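Local coordinates for NAD-dependent dehydrogenase (Rhizobium meliloti, PDB 4Z0P), which catalyses the NADPH-dependent reduction of glyoxylate and hydroxypyruvate as a member of the D-isomer-specific 2-hydroxyacid dehydrogenase family, at the oxalic acid site, the interface of chains A and B and the OXD/NDP site. Numbering follows the deposited sequence. Chains: chain A/B, NAD-dependent dehydrogenase.

Contact 1: the oxalic acid site. Residues chain A 118-119, 122, 279; chain B 118-119, 122, 279. With OXD (oxalic acid), chain C.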
# COMPACT_ATOMS: atom_id res chain seq x y z
N HIS A 118 1.21 -8.02 7.85
CA HIS A 118 0.08 -7.36 8.52
C HIS A 118 -0.72 -8.32 9.36
O HIS A 118 -1.06 -7.99 10.51
CB HIS A 118 -0.81 -6.67 7.50
CG HIS A 118 -1.99 -6.01 8.13
ND1 HIS A 118 -1.87 -4.87 8.90
CD2 HIS A 118 -3.31 -6.32 8.10
CE1 HIS A 118 -3.07 -4.50 9.30
NE2 HIS A 118 -3.96 -5.35 8.83
N ARG A 119 -1.01 -9.52 8.84
CA ARG A 119 -1.79 -10.48 9.64
C ARG A 119 -1.06 -10.94 10.91
O ARG A 119 -1.68 -11.07 11.97
CB ARG A 119 -2.33 -11.64 8.80
CG ARG A 119 -3.60 -11.23 8.02
CD ARG A 119 -4.88 -11.21 8.87
NE ARG A 119 -6.11 -10.80 8.16
CZ ARG A 119 -6.77 -11.57 7.28
NH1 ARG A 119 -6.32 -12.78 6.99
NH2 ARG A 119 -7.87 -11.13 6.69
N GLU A 122 -1.38 -8.11 13.32
CA GLU A 122 -2.76 -8.08 13.84
C GLU A 122 -3.00 -9.18 14.86
O GLU A 122 -3.69 -8.95 15.86
CB GLU A 122 -3.79 -8.17 12.72
CG GLU A 122 -3.85 -6.93 11.83
CD GLU A 122 -4.36 -5.72 12.58
OE1 GLU A 122 -5.46 -5.81 13.12
OE2 GLU A 122 -3.64 -4.70 12.67
N TYR A 279 -6.98 -12.55 2.57
CA TYR A 279 -7.75 -11.31 2.53
C TYR A 279 -8.84 -11.41 1.49
O TYR A 279 -8.55 -11.62 0.32
CB TYR A 279 -6.89 -10.13 2.16
CG TYR A 279 -5.80 -9.82 3.15
CD1 TYR A 279 -6.10 -9.21 4.35
CD2 TYR A 279 -4.50 -10.19 2.91
CE1 TYR A 279 -5.11 -8.90 5.26
CE2 TYR A 279 -3.48 -9.92 3.83
CZ TYR A 279 -3.79 -9.27 5.01
OH TYR A 279 -2.80 -8.97 5.89
N HIS B 118 -10.25 -0.92 4.62
CA HIS B 118 -9.85 -2.29 4.95
C HIS B 118 -10.55 -2.82 6.18
O HIS B 118 -11.03 -3.96 6.17
CB HIS B 118 -8.34 -2.38 5.11
CG HIS B 118 -7.88 -3.74 5.48
ND1 HIS B 118 -7.91 -4.79 4.58
CD2 HIS B 118 -7.38 -4.24 6.63
CE1 HIS B 118 -7.42 -5.87 5.17
NE2 HIS B 118 -7.09 -5.57 6.41
N ARG B 119 -10.65 -2.00 7.24
CA ARG B 119 -11.33 -2.48 8.45
C ARG B 119 -12.83 -2.77 8.23
O ARG B 119 -13.33 -3.77 8.74
CB ARG B 119 -11.06 -1.60 9.67
CG ARG B 119 -9.68 -1.90 10.29
CD ARG B 119 -9.66 -3.16 11.18
NE ARG B 119 -8.35 -3.48 11.77
CZ ARG B 119 -7.80 -2.82 12.80
NH1 ARG B 119 -8.42 -1.80 13.34
NH2 ARG B 119 -6.62 -3.19 13.29
N GLU B 122 -12.93 -6.04 6.42
CA GLU B 122 -12.62 -7.12 7.37
C GLU B 122 -13.79 -7.42 8.30
O GLU B 122 -14.05 -8.58 8.61
CB GLU B 122 -11.37 -6.82 8.19
CG GLU B 122 -10.08 -6.84 7.37
CD GLU B 122 -9.75 -8.22 6.87
OE1 GLU B 122 -9.64 -9.12 7.71
OE2 GLU B 122 -9.65 -8.42 5.65
N TYR B 279 -4.85 0.86 13.73
CA TYR B 279 -3.82 -0.12 13.41
C TYR B 279 -2.60 0.11 14.27
O TYR B 279 -2.01 1.19 14.24
CB TYR B 279 -3.36 0.00 11.97
CG TYR B 279 -4.43 -0.30 10.97
CD1 TYR B 279 -4.84 -1.60 10.73
CD2 TYR B 279 -5.09 0.72 10.31
CE1 TYR B 279 -5.80 -1.89 9.79
CE2 TYR B 279 -6.09 0.46 9.37
CZ TYR B 279 -6.45 -0.85 9.11
OH TYR B 279 -7.41 -1.11 8.18
C1 OXD C . -7.25 -6.22 9.88
C2 OXD C . -6.76 -7.48 9.34
O3 OXD C . -8.31 -6.22 10.55
O4 OXD C . -6.34 -7.50 8.17
O5 OXD C . -6.60 -5.19 9.65
O6 OXD C . -6.78 -8.50 10.05
O HOH W 1 -7.28 -7.93 12.83
O HOH W 2 -9.64 -8.79 10.50
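In this D-2-hydroxyacid dehydrogenase a partly occupied oxalate sits between two subunits, held by matching residues of helix 118-126 from each chain, with Tyr279 of strand 278-280 alongside. It may come from the crystallisation medium, and the structure alone does not show a role for it at this site. A:Arg119 shows how a side chain can serve ligand and partner at once. From CB its CG lies anti to the carbonyl carbon (chi1 -79°), and a second bend at chi2 swings the chain along the ligand, where A:Arg119 CD passes 3.5 Å from OXD O6. A:Arg119 NE then donates to the carboxylate oxygen OXD O6 at 3.1 Å, close to the guanidinium plane, with a weaker bond to O4. At the tip, A:Arg119 NH2 crosses to the other subunit and meets B:Glu122 OE1 at 2.9 Å, from above the carboxylate plane, the two flat groups turned 56° apart. The ring of A:Tyr279 brings CE1 over one face of the guanidinium, toward its rim. An alanine here would probably loosen both the oxalate and the salt bridge between subunits, leaving B:Glu122 without its arginine partner. The two histidines hold the opposite long edge of the oxalate, one oxygen from each carboxylate: A:His118 NE2 donates in its ring plane to OXD O5 at 2.8 Å, and B:His118 NE2 to OXD O4 at 2.7 Å. Each imidazole has CG of its own chain's Glu122 against one face. Water 2 joins B:Glu122 OE1 to OXD O3 and O6, and water 1 does the same from A:Glu122 OE1.

Contact 2: the interface of chains A and B. Residues chain A 102, 104-106, 108-109, 112; chain B 108, 112-113, 115-116, 162.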
# COMPACT_ATOMS: atom_id res chain seq x y z
N ARG A 102 -7.22 2.73 -9.77
CA ARG A 102 -7.90 2.00 -8.68
C ARG A 102 -7.36 0.58 -8.53
O ARG A 102 -7.10 0.11 -7.40
CB ARG A 102 -9.40 2.03 -8.90
CG ARG A 102 -10.07 3.36 -8.65
CD ARG A 102 -11.48 3.39 -9.22
NE ARG A 102 -12.17 4.65 -8.90
CZ ARG A 102 -12.91 4.86 -7.81
NH1 ARG A 102 -13.13 3.88 -6.94
NH2 ARG A 102 -13.48 6.05 -7.61
N SER A 104 -4.39 -0.46 -9.40
CA SER A 104 -3.05 -0.38 -8.88
C SER A 104 -3.01 -0.10 -7.39
O SER A 104 -2.15 -0.62 -6.70
CB SER A 104 -2.24 0.63 -9.66
OG SER A 104 -2.01 0.11 -10.98
N GLU A 105 -3.97 0.67 -6.89
CA GLU A 105 -4.12 0.84 -5.44
C GLU A 105 -4.33 -0.50 -4.75
O GLU A 105 -3.70 -0.79 -3.74
CB GLU A 105 -5.33 1.70 -5.09
CG GLU A 105 -5.25 3.16 -5.51
CD GLU A 105 -6.61 3.86 -5.42
OE1 GLU A 105 -7.58 3.24 -4.94
OE2 GLU A 105 -6.71 5.02 -5.89
N TRP A 106 -5.25 -1.29 -5.28
CA TRP A 106 -5.58 -2.55 -4.63
C TRP A 106 -4.39 -3.52 -4.68
O TRP A 106 -4.07 -4.18 -3.68
CB TRP A 106 -6.84 -3.17 -5.27
CG TRP A 106 -7.31 -4.45 -4.60
CD1 TRP A 106 -8.26 -4.57 -3.63
CD2 TRP A 106 -6.84 -5.79 -4.87
NE1 TRP A 106 -8.43 -5.91 -3.29
CE2 TRP A 106 -7.56 -6.67 -4.03
CE3 TRP A 106 -5.92 -6.33 -5.76
CZ2 TRP A 106 -7.36 -8.07 -4.05
CZ3 TRP A 106 -5.72 -7.71 -5.79
CH2 TRP A 106 -6.45 -8.56 -4.93
N MET A 108 -1.15 -2.78 -5.00
CA MET A 108 -0.13 -2.25 -4.10
C MET A 108 -0.50 -2.57 -2.66
O MET A 108 0.37 -2.99 -1.88
CB MET A 108 -0.02 -0.73 -4.27
CG MET A 108 1.02 -0.06 -3.36
SD MET A 108 2.73 -0.59 -3.70
CE MET A 108 2.91 0.12 -5.34
N MET A 109 -1.76 -2.38 -2.29
CA MET A 109 -2.17 -2.67 -0.91
C MET A 109 -1.91 -4.13 -0.56
O MET A 109 -1.40 -4.43 0.52
CB MET A 109 -3.63 -2.33 -0.67
CG MET A 109 -4.02 -2.47 0.78
SD MET A 109 -5.68 -1.81 1.10
CE MET A 109 -6.60 -3.00 0.24
N LEU A 112 1.84 -4.85 -0.13
CA LEU A 112 2.32 -4.30 1.14
C LEU A 112 1.80 -5.05 2.35
O LEU A 112 2.59 -5.32 3.30
CB LEU A 112 2.02 -2.81 1.24
CG LEU A 112 2.78 -1.92 0.26
CD1 LEU A 112 2.25 -0.49 0.30
CD2 LEU A 112 4.29 -1.96 0.47
N MET B 108 2.70 4.31 2.87
CA MET B 108 1.83 3.93 1.75
C MET B 108 0.82 2.89 2.21
O MET B 108 -0.37 2.99 1.88
CB MET B 108 2.67 3.36 0.61
CG MET B 108 1.87 2.91 -0.62
SD MET B 108 1.01 4.29 -1.45
CE MET B 108 2.45 5.18 -2.05
N LEU B 112 -3.27 3.43 2.10
CA LEU B 112 -4.12 2.52 1.35
C LEU B 112 -5.12 1.77 2.22
O LEU B 112 -6.31 1.65 1.83
CB LEU B 112 -3.29 1.55 0.51
CG LEU B 112 -2.51 2.19 -0.63
CD1 LEU B 112 -1.55 1.18 -1.26
CD2 LEU B 112 -3.41 2.83 -1.68
N LEU B 113 -4.69 1.33 3.40
CA LEU B 113 -5.60 0.64 4.33
C LEU B 113 -6.78 1.53 4.68
O LEU B 113 -7.93 1.08 4.71
CB LEU B 113 -4.87 0.23 5.60
CG LEU B 113 -3.93 -0.99 5.55
CD1 LEU B 113 -3.15 -1.04 6.86
CD2 LEU B 113 -4.76 -2.24 5.39
N LEU B 115 -7.77 4.41 2.93
CA LEU B 115 -8.49 4.74 1.69
C LEU B 115 -9.43 3.63 1.28
O LEU B 115 -10.59 3.87 0.94
CB LEU B 115 -7.52 4.99 0.55
CG LEU B 115 -8.12 5.19 -0.87
CD1 LEU B 115 -8.90 6.51 -0.91
CD2 LEU B 115 -7.04 5.10 -1.93
N ARG B 116 -8.90 2.42 1.29
CA ARG B 116 -9.63 1.26 0.76
C ARG B 116 -10.50 0.55 1.82
O ARG B 116 -11.00 -0.54 1.59
CB ARG B 116 -8.65 0.31 0.08
CG ARG B 116 -7.90 0.90 -1.11
CD ARG B 116 -8.78 1.46 -2.24
NE ARG B 116 -9.51 0.35 -2.83
CZ ARG B 116 -9.36 -0.11 -4.07
NH1 ARG B 116 -8.60 0.50 -4.96
NH2 ARG B 116 -10.03 -1.20 -4.42
N MET B 162 1.18 7.42 -6.56
CA MET B 162 0.07 6.47 -6.48
C MET B 162 -1.30 7.11 -6.65
O MET B 162 -2.31 6.40 -6.70
CB MET B 162 0.13 5.70 -5.17
CG MET B 162 1.15 4.56 -5.17
SD MET B 162 0.77 3.26 -6.33
CE MET B 162 -0.80 2.67 -5.67
O HOH W 3 -4.89 6.21 -7.45
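Helix 97-115 of each subunit packs against its twin across a two-fold axis, probably the dimer interface usual in this family, and polar grips flank a methionine- and leucine-rich seam. The polar part centres on B:Arg116, just beyond the end of its helix. Bends at chi2 and chi3 fold this side chain so that one nitrogen, NH1, serves two acceptors of chain A. B:Arg116 NH1 donates to the backbone carbonyl A:Arg102 O at 2.9 Å, from above the carbonyl plane. The same B:Arg116 NH1 forms a salt bridge with A:Glu105 OE1, also at 2.9 Å, and both acceptors lie near the guanidinium plane. The carboxylate is turned 76° from that plane, and NH1 meets OE1 from above the carboxylate plane. A:Glu105 itself stretches out beyond CG, and B:Leu115 CD2 packs against A:Glu105 CD at 3.7 Å. The other carboxylate oxygen, OE2, is linked through water 3 to B:Met162 O.

The apolar part is a set of crossed chains. B:Leu112, its CG anti to the carbonyl carbon (chi1 -67°), pushes CD1 against A:Met108 CG at 3.5 Å, the two side chains meeting at about a right angle. The symmetry twin, A:Leu112 on B:Met108, repeats this. A:Met109 instead runs antiparallel past B:Leu112 and bends at chi3. Its thioether crosses B:Arg116 obliquely, with A:Met109 SD 3.8 Å from B:Arg116 CB. B:Met162 CE closes the seam, 3.8 Å from A:Met108 CB.

Contact 3: the OXD/NDP site. Residues chain A 54, 74-76, 93, 103, 147-151, 169-171, 174, 201-202, 207, 233-235, 283, 285, 320. With OXD (oxalic acid), chain D; NDP (NADPH dihydro-nicotinamide-adenine-dinucleotide phosphate), chain E.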
# COMPACT_ATOMS: atom_id res chain seq x y z
N TRP A 54 -23.85 -3.98 -17.61
CA TRP A 54 -23.08 -4.76 -16.64
C TRP A 54 -24.03 -5.68 -15.90
O TRP A 54 -24.96 -5.20 -15.26
CB TRP A 54 -22.38 -3.86 -15.64
CG TRP A 54 -21.37 -4.60 -14.82
CD1 TRP A 54 -21.42 -4.91 -13.48
CD2 TRP A 54 -20.13 -5.15 -15.31
NE1 TRP A 54 -20.27 -5.60 -13.11
CE2 TRP A 54 -19.47 -5.76 -14.21
CE3 TRP A 54 -19.52 -5.18 -16.56
CZ2 TRP A 54 -18.23 -6.41 -14.35
CZ3 TRP A 54 -18.29 -5.82 -16.69
CH2 TRP A 54 -17.67 -6.41 -15.60
N GLY A 74 -17.47 -2.51 -17.54
CA GLY A 74 -16.21 -2.93 -16.94
C GLY A 74 -15.17 -3.22 -17.99
O GLY A 74 -15.44 -3.21 -19.21
N ALA A 75 -13.96 -3.48 -17.52
CA ALA A 75 -12.85 -3.87 -18.41
C ALA A 75 -13.00 -5.27 -18.93
O ALA A 75 -12.51 -5.57 -20.03
CB ALA A 75 -11.52 -3.73 -17.70
N GLY A 76 -13.62 -6.13 -18.13
CA GLY A 76 -13.80 -7.54 -18.46
C GLY A 76 -15.10 -7.71 -19.21
O GLY A 76 -16.07 -6.99 -18.98
N ARG A 93 -14.96 -2.31 -24.52
CA ARG A 93 -14.74 -2.49 -23.07
C ARG A 93 -14.35 -1.17 -22.42
O ARG A 93 -13.96 -0.22 -23.09
CB ARG A 93 -13.68 -3.59 -22.82
CG ARG A 93 -12.25 -3.15 -23.07
CD ARG A 93 -11.32 -4.34 -23.25
NE ARG A 93 -9.93 -3.93 -23.17
CZ ARG A 93 -9.22 -3.88 -22.05
NH1 ARG A 93 -9.75 -4.19 -20.87
NH2 ARG A 93 -7.97 -3.48 -22.10
N MET A 103 -7.18 -0.12 -9.66
CA MET A 103 -6.61 -1.46 -9.59
C MET A 103 -5.21 -1.42 -8.97
O MET A 103 -4.89 -2.25 -8.10
CB MET A 103 -6.56 -2.13 -10.95
CG MET A 103 -5.98 -3.54 -10.92
SD MET A 103 -6.88 -4.67 -9.84
CE MET A 103 -8.23 -5.18 -10.92
N GLY A 147 -0.54 -11.37 -16.82
CA GLY A 147 -1.40 -10.40 -17.52
C GLY A 147 -0.70 -9.06 -17.57
O GLY A 147 -0.61 -8.38 -16.55
N MET A 148 -0.19 -8.70 -18.74
CA MET A 148 0.62 -7.49 -18.95
C MET A 148 -0.13 -6.52 -19.86
O MET A 148 0.44 -5.99 -20.82
CB MET A 148 1.95 -7.86 -19.61
CG MET A 148 2.98 -8.43 -18.66
SD MET A 148 3.70 -7.11 -17.67
CE MET A 148 2.76 -7.25 -16.16
N GLY A 149 -1.40 -6.31 -19.57
CA GLY A 149 -2.22 -5.41 -20.33
C GLY A 149 -2.30 -4.06 -19.66
O GLY A 149 -1.37 -3.62 -18.97
N VAL A 150 -3.44 -3.39 -19.83
CA VAL A 150 -3.62 -2.06 -19.25
C VAL A 150 -3.36 -2.11 -17.74
O VAL A 150 -2.58 -1.31 -17.19
CB VAL A 150 -5.02 -1.50 -19.56
CG1 VAL A 150 -5.27 -0.19 -18.83
CG2 VAL A 150 -5.17 -1.26 -21.06
N LEU A 151 -3.99 -3.07 -17.06
CA LEU A 151 -3.91 -3.12 -15.60
C LEU A 151 -2.57 -3.68 -15.13
O LEU A 151 -1.92 -3.10 -14.24
CB LEU A 151 -5.10 -3.90 -15.03
CG LEU A 151 -6.47 -3.32 -15.37
CD1 LEU A 151 -7.61 -4.14 -14.74
CD2 LEU A 151 -6.60 -1.84 -15.03
N TRP A 169 4.35 -11.67 -17.10
CA TRP A 169 4.10 -12.75 -18.05
C TRP A 169 2.82 -12.49 -18.80
O TRP A 169 1.82 -12.04 -18.23
CB TRP A 169 4.02 -14.08 -17.30
CG TRP A 169 3.71 -15.27 -18.15
CD1 TRP A 169 4.60 -16.05 -18.83
CD2 TRP A 169 2.40 -15.82 -18.42
NE1 TRP A 169 3.93 -17.06 -19.50
CE2 TRP A 169 2.59 -16.93 -19.28
CE3 TRP A 169 1.11 -15.48 -18.03
CZ2 TRP A 169 1.51 -17.73 -19.71
CZ3 TRP A 169 0.04 -16.26 -18.48
CH2 TRP A 169 0.25 -17.36 -19.32
N SER A 170 2.84 -12.79 -20.10
CA SER A 170 1.62 -12.77 -20.92
C SER A 170 1.88 -13.61 -22.14
O SER A 170 2.96 -14.19 -22.27
CB SER A 170 1.22 -11.33 -21.27
OG SER A 170 2.27 -10.66 -21.95
N ARG A 171 0.91 -13.69 -23.04
CA ARG A 171 1.06 -14.59 -24.18
C ARG A 171 2.19 -14.15 -25.08
O ARG A 171 3.07 -14.96 -25.43
CB ARG A 171 -0.26 -14.70 -24.94
CG ARG A 171 -0.21 -15.70 -26.09
CD ARG A 171 -1.52 -16.45 -26.27
NE ARG A 171 -2.66 -15.54 -26.31
CZ ARG A 171 -3.94 -15.94 -26.31
NH1 ARG A 171 -4.27 -17.23 -26.27
NH2 ARG A 171 -4.89 -15.02 -26.34
N ARG A 174 6.06 -8.38 -23.76
CA ARG A 174 5.83 -6.93 -23.76
C ARG A 174 7.11 -6.22 -23.33
O ARG A 174 7.82 -6.71 -22.46
CB ARG A 174 4.71 -6.59 -22.77
CG ARG A 174 3.35 -7.20 -23.08
CD ARG A 174 2.52 -6.33 -24.03
NE ARG A 174 1.08 -6.61 -23.88
CZ ARG A 174 0.10 -5.82 -24.32
NH1 ARG A 174 -1.18 -6.17 -24.11
NH2 ARG A 174 0.35 -4.67 -24.95
N LEU A 201 -5.32 -11.33 -15.37
CA LEU A 201 -5.73 -11.92 -16.66
C LEU A 201 -7.25 -11.81 -16.81
O LEU A 201 -7.99 -11.88 -15.83
CB LEU A 201 -5.39 -13.41 -16.70
CG LEU A 201 -3.91 -13.82 -16.81
CD1 LEU A 201 -3.76 -15.30 -16.51
CD2 LEU A 201 -3.36 -13.46 -18.18
N PRO A 202 -7.73 -11.68 -18.05
CA PRO A 202 -9.15 -11.92 -18.32
C PRO A 202 -9.50 -13.39 -18.11
O PRO A 202 -8.59 -14.23 -18.08
CB PRO A 202 -9.33 -11.54 -19.78
CG PRO A 202 -7.94 -11.57 -20.37
CD PRO A 202 -6.92 -11.58 -19.28
N THR A 207 -7.75 -19.29 -20.11
CA THR A 207 -7.29 -18.97 -18.74
C THR A 207 -8.14 -19.63 -17.66
O THR A 207 -7.91 -19.42 -16.47
CB THR A 207 -7.23 -17.46 -18.46
OG1 THR A 207 -8.54 -16.90 -18.35
CG2 THR A 207 -6.45 -16.72 -19.54
N ALA A 233 -6.97 -10.60 -8.80
CA ALA A 233 -8.04 -9.64 -9.06
C ALA A 233 -8.47 -9.64 -10.52
O ALA A 233 -9.09 -8.66 -10.98
CB ALA A 233 -7.63 -8.23 -8.64
N GLY A 234 -8.21 -10.74 -11.21
CA GLY A 234 -8.68 -10.92 -12.58
C GLY A 234 -10.10 -11.44 -12.58
O GLY A 234 -11.07 -10.66 -12.48
N ARG A 235 -10.23 -12.76 -12.68
CA ARG A 235 -11.53 -13.40 -12.58
C ARG A 235 -11.43 -14.67 -11.79
O ARG A 235 -10.43 -15.39 -11.87
CB ARG A 235 -12.06 -13.73 -13.98
CG ARG A 235 -12.55 -12.53 -14.76
CD ARG A 235 -13.88 -12.08 -14.22
NE ARG A 235 -14.44 -10.93 -14.90
CZ ARG A 235 -14.25 -9.67 -14.58
NH1 ARG A 235 -13.42 -9.32 -13.59
NH2 ARG A 235 -14.87 -8.73 -15.26
N HIS A 283 -15.08 -8.33 -4.87
CA HIS A 283 -14.95 -7.90 -6.26
C HIS A 283 -15.04 -6.37 -6.38
O HIS A 283 -15.89 -5.81 -7.09
CB HIS A 283 -15.95 -8.63 -7.14
CG HIS A 283 -15.63 -8.56 -8.59
ND1 HIS A 283 -16.01 -9.56 -9.46
CD2 HIS A 283 -14.99 -7.64 -9.34
CE1 HIS A 283 -15.62 -9.26 -10.68
NE2 HIS A 283 -14.99 -8.10 -10.64
N ALA A 285 -11.75 -4.58 -6.49
CA ALA A 285 -10.36 -4.14 -6.66
C ALA A 285 -10.31 -2.85 -7.49
O ALA A 285 -9.56 -1.94 -7.15
CB ALA A 285 -9.51 -5.23 -7.30
N TYR A 320 -11.50 -11.24 -25.21
CA TYR A 320 -10.98 -10.04 -24.53
C TYR A 320 -10.48 -9.01 -25.53
O TYR A 320 -10.42 -9.29 -26.73
CB TYR A 320 -9.88 -10.38 -23.51
CG TYR A 320 -8.58 -10.83 -24.08
CD1 TYR A 320 -8.42 -12.13 -24.57
CD2 TYR A 320 -7.48 -9.97 -24.14
CE1 TYR A 320 -7.21 -12.56 -25.07
CE2 TYR A 320 -6.27 -10.40 -24.67
CZ TYR A 320 -6.15 -11.70 -25.13
OH TYR A 320 -4.96 -12.17 -25.65
OXT TYR A 320 -10.12 -7.92 -25.10
C1 OXD D . -14.38 -5.14 -14.52
C2 OXD D . -14.80 -5.67 -13.23
O3 OXD D . -14.24 -3.91 -14.69
O4 OXD D . -15.52 -4.98 -12.49
O5 OXD D . -14.19 -5.96 -15.45
O6 OXD D . -14.43 -6.80 -12.88
PA NDP E . -5.99 -6.27 -21.18
O1A NDP E . -6.75 -6.87 -22.35
O2A NDP E . -5.39 -4.92 -21.37
O5B NDP E . -4.83 -7.29 -20.82
C5B NDP E . -5.00 -8.69 -20.78
C4B NDP E . -3.64 -9.32 -20.66
O4B NDP E . -3.85 -10.72 -20.44
C3B NDP E . -2.78 -9.19 -21.91
O3B NDP E . -1.43 -9.02 -21.49
C2B NDP E . -2.96 -10.53 -22.59
O2B NDP E . -1.87 -10.95 -23.40
C1B NDP E . -3.05 -11.43 -21.38
N9A NDP E . -3.66 -12.72 -21.75
C8A NDP E . -4.91 -13.00 -22.14
N7A NDP E . -5.11 -14.27 -22.40
C5A NDP E . -3.90 -14.85 -22.14
C6A NDP E . -3.43 -16.18 -22.23
N6A NDP E . -4.23 -17.21 -22.61
N1A NDP E . -2.14 -16.43 -21.91
C2A NDP E . -1.35 -15.41 -21.53
N3A NDP E . -1.68 -14.12 -21.42
C4A NDP E . -2.99 -13.91 -21.73
O3 NDP E . -7.04 -6.35 -19.95
PN NDP E . -6.95 -5.35 -18.67
O1N NDP E . -5.56 -5.29 -18.15
O2N NDP E . -7.67 -4.08 -18.96
O5D NDP E . -7.92 -6.17 -17.70
C5D NDP E . -7.55 -7.46 -17.28
C4D NDP E . -8.70 -8.15 -16.56
O4D NDP E . -8.85 -7.62 -15.24
C3D NDP E . -10.09 -7.95 -17.15
O3D NDP E . -10.30 -8.83 -18.28
C2D NDP E . -11.05 -8.25 -16.02
O2D NDP E . -11.41 -9.64 -16.01
C1D NDP E . -10.15 -7.95 -14.79
N1N NDP E . -10.66 -6.85 -13.97
C2N NDP E . -11.06 -7.06 -12.65
C3N NDP E . -11.52 -6.05 -11.86
C7N NDP E . -11.81 -6.22 -10.40
O7N NDP E . -12.48 -5.33 -9.84
N7N NDP E . -11.38 -7.28 -9.76
C4N NDP E . -11.66 -4.69 -12.44
C5N NDP E . -11.23 -4.56 -13.86
C6N NDP E . -10.74 -5.57 -14.54
P2B NDP E . -1.60 -10.27 -24.83
O1X NDP E . -1.07 -8.90 -24.49
O2X NDP E . -0.54 -11.20 -25.41
O3X NDP E . -2.89 -10.27 -25.57
O HOH W 4 -3.45 -6.85 -17.44
O HOH W 5 -9.49 -7.02 -22.58
O HOH W 6 -11.10 -7.88 -20.67
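Substrate-site oxalate and NADPH (NDP) lie together in the active-site cleft of this dehydrogenase, the cofactor over a Rossmann glycine loop, GxGxxG, at residues 147-152. A:Arg235, the family's substrate-binding arginine, grips oxalate end-on: A:Arg235 NH1 reaches OXD O6 at 2.8 Å and A:Arg235 NH2 reaches OXD O5 at 2.9 Å. A:His283, the catalytic acid-base histidine of the family, adds an in-plane bond from A:His283 NE2 to OXD O6 at 2.7 Å, so that one oxygen is held by arginine and histidine together. The arginine would probably disfavour a positive charge on the imidazole, whereas the oxalate would probably stabilise it. Backbone N-H groups of A:Ala75 and A:Gly76 hold OXD O3 and OXD O5, and A:Trp54 lays CZ2 and CH2 against the ligand.

Alongside, the carboxamide NDP N7N donates to A:Ala233 O, and A:Met103 CE caps a face of the NDP nicotinamide ring, 3.8 Å from its centroid. Farther along, the glycine loop and the start of helix 150-161 hold the diphosphate: A:Val150 N bonds NDP O2A and A:Leu151 N bonds NDP O1N, both nearly straight. A:Arg93 clamps NDP O2N with NH1 and NH2.

The 2'-phosphate that distinguishes NADPH from NADH takes a bond from A:Tyr320 OH to NDP O3X at 2.8 Å, while A:Arg174, poorly ordered, approaches NDP O1X. In the second shell A:Gly234 O receives A:Arg235 NH1, helping to set the guanidinium. NDP O2D, a ribose hydroxyl, lies over the centre of the A:Arg235 guanidinium, 3.1 Å above its plane.

Contact 1 and contact 2 both belong to the subunit interface, their C-alpha centres about 13 Å apart, and B:Arg116 of contact 2 stands two residues before B:His118 of contact 1. Contact 3 lies about 18 Å from contact 2 and about 26 Å from contact 1, inside one subunit. Helix 97-115 joins contact 2 and contact 3: it supplies A:Met103 to the nicotinamide and its neighbours A:Arg102 and A:Ser104 to the partner chain. Dimer packing could therefore help to fix the helix that backs the cofactor, although the structure alone does not show communication between the sites.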